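Local structure of transcriptional regulator PA3341 (Pseudomonas aeruginosa, 2FBH) at the interface of chains A and B. The protein is a MarR-family transcriptional regulator that probably binds DNA as a homodimer through winged helix-turn-helix domains, and also binds zinc. Sequence-based numbering; all coordinates share one arbitrary frame. Chains: chain A/B, transcriptional regulator PA3341.

The interface of chains A and B. Residues chain A 11, 135, 138-139; chain B 121, 124, 128, 132.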
loop_
_atom_site.group_PDB
_atom_site.type_symbol
_atom_site.label_atom_id
_atom_site.label_comp_id
_atom_site.label_asym_id
_atom_site.label_seq_id
_atom_site.Cartn_x
_atom_site.Cartn_y
_atom_site.Cartn_z
ATOM N N PHE A 11 -13.151 6.129 2.906
ATOM C CA PHE A 11 -12.112 6.993 2.436
ATOM C C PHE A 11 -10.771 6.260 2.460
ATOM O O PHE A 11 -9.950 6.437 1.531
ATOM C CB PHE A 11 -12.043 8.152 3.439
ATOM C CG PHE A 11 -11.115 9.248 3.021
ATOM C CD1 PHE A 11 -11.609 10.458 2.578
ATOM C CD2 PHE A 11 -9.758 9.105 3.126
ATOM C CE1 PHE A 11 -10.737 11.478 2.219
ATOM C CE2 PHE A 11 -8.893 10.118 2.738
ATOM C CZ PHE A 11 -9.398 11.285 2.277
ATOM N N VAL A 135 -4.570 17.797 2.163
ATOM C CA VAL A 135 -5.420 16.822 2.904
ATOM C C VAL A 135 -4.599 15.615 3.328
ATOM O O VAL A 135 -4.618 15.221 4.484
ATOM C CB VAL A 135 -6.651 16.382 2.084
ATOM C CG1 VAL A 135 -7.423 15.270 2.854
ATOM C CG2 VAL A 135 -7.580 17.677 1.950
ATOM N N ARG A 138 -2.196 16.313 6.221
ATOM C CA ARG A 138 -2.878 16.406 7.545
ATOM C C ARG A 138 -3.220 15.045 8.060
ATOM O O ARG A 138 -3.035 14.735 9.246
ATOM C CB ARG A 138 -4.114 17.303 7.526
ATOM C CG ARG A 138 -4.732 17.430 8.937
ATOM C CD ARG A 138 -3.729 17.917 10.014
ATOM N NE ARG A 138 -4.367 17.692 11.326
ATOM C CZ ARG A 138 -5.163 18.568 11.963
ATOM N NH1 ARG A 138 -5.689 18.225 13.154
ATOM N NH2 ARG A 138 -5.431 19.770 11.447
ATOM N N ILE A 139 -3.680 14.175 7.160
ATOM C CA ILE A 139 -3.960 12.772 7.586
ATOM C C ILE A 139 -2.674 12.170 8.102
ATOM O O ILE A 139 -2.599 11.558 9.187
ATOM C CB ILE A 139 -4.556 11.947 6.380
ATOM C CG1 ILE A 139 -5.995 12.475 6.008
ATOM C CG2 ILE A 139 -4.496 10.413 6.732
ATOM C CD1 ILE A 139 -6.488 11.918 4.655
ATOM N N LEU B 121 -9.233 11.828 10.128
ATOM C CA LEU B 121 -9.929 12.966 9.429
ATOM C C LEU B 121 -10.029 14.176 10.308
ATOM O O LEU B 121 -10.609 15.199 9.886
ATOM C CB LEU B 121 -11.286 12.542 8.902
ATOM C CG LEU B 121 -11.048 11.465 7.792
ATOM C CD1 LEU B 121 -12.381 10.927 7.342
ATOM C CD2 LEU B 121 -10.057 11.900 6.576
ATOM N N ILE B 124 -10.010 18.044 9.178
ATOM C CA ILE B 124 -10.141 18.156 7.684
ATOM C C ILE B 124 -11.621 18.410 7.389
ATOM O O ILE B 124 -12.498 17.651 7.793
ATOM C CB ILE B 124 -9.646 16.829 7.032
ATOM C CG1 ILE B 124 -8.128 16.694 7.355
ATOM C CG2 ILE B 124 -9.848 16.863 5.449
ATOM C CD1 ILE B 124 -7.644 15.362 7.016
ATOM N N GLU B 128 -13.231 19.730 1.695
ATOM C CA GLU B 128 -11.892 19.341 1.256
ATOM C C GLU B 128 -11.712 17.813 1.162
ATOM O O GLU B 128 -11.056 17.371 0.218
ATOM C CB GLU B 128 -10.804 20.010 2.097
ATOM C CG GLU B 128 -10.858 21.513 1.895
ATOM C CD GLU B 128 -9.790 22.260 2.652
ATOM O OE1 GLU B 128 -9.026 21.623 3.423
ATOM O OE2 GLU B 128 -9.669 23.499 2.368
ATOM N N CYS B 132 -10.690 15.945 -2.168
ATOM C CA CYS B 132 -9.580 14.951 -2.135
ATOM C C CYS B 132 -10.068 13.641 -2.790
ATOM O O CYS B 132 -9.404 13.070 -3.602
ATOM C CB CYS B 132 -9.200 14.691 -0.662
ATOM S SG CYS B 132 -8.019 13.339 -0.460
#
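A:Val135 and A:Ile139, one turn apart on helix 126-144, pack against B:Ile124 at the apolar centre of this MarR-type dimer interface, in which terminal helices of the two copies come together around a two-fold axis. B:Ile124 lies in the loop between helices 102-120 and 126-144, and it has 57 Å² hidden by the partner chain. Its two branches diverge: with CG1 anti to the carbonyl carbon (chi1 -64°), the longer arm carries CD1 to A:Ile139 CG1 at 3.5 Å, a tight carbon contact where the side chains meet at about a right angle. The shorter branch, CG2, faces A:Val135 CG1 at 3.9 Å. That same valine methyl also lies 3.9 Å from B:Cys132 SG, which places A:Val135 between loop and helix of chain B. Further along, A:Ile139 and B:Leu121 lie parallel, pointing alike, with A:Ile139 CD1 4.1 Å from B:Leu121 CD2. B:Leu121 CD2 also caps one face of the A:Phe11 ring, sitting 4.2 Å above the plane over its centre. The far end of this ring, CZ, approaches B:Cys132 SG at 3.7 Å, the sulfur being directed there by its position anti to the backbone N (chi1 172°). Helix 11-29 thereby joins the contact. At the rim, long polar residues contribute their aliphatic parts. The A:Arg138 and B:Ile124 chains run antiparallel past one another, with A:Arg138 CG 3.8 Å from CG1 of the isoleucine, and the guanidinium group extends beyond this contact. On the other flank, A:Val135 CG2 rests near CB and the backbone carbonyl of B:Glu128, whose side chain is extended beyond CG and brings carboxylate OE1 alongside the same methyl at about 4.4 Å.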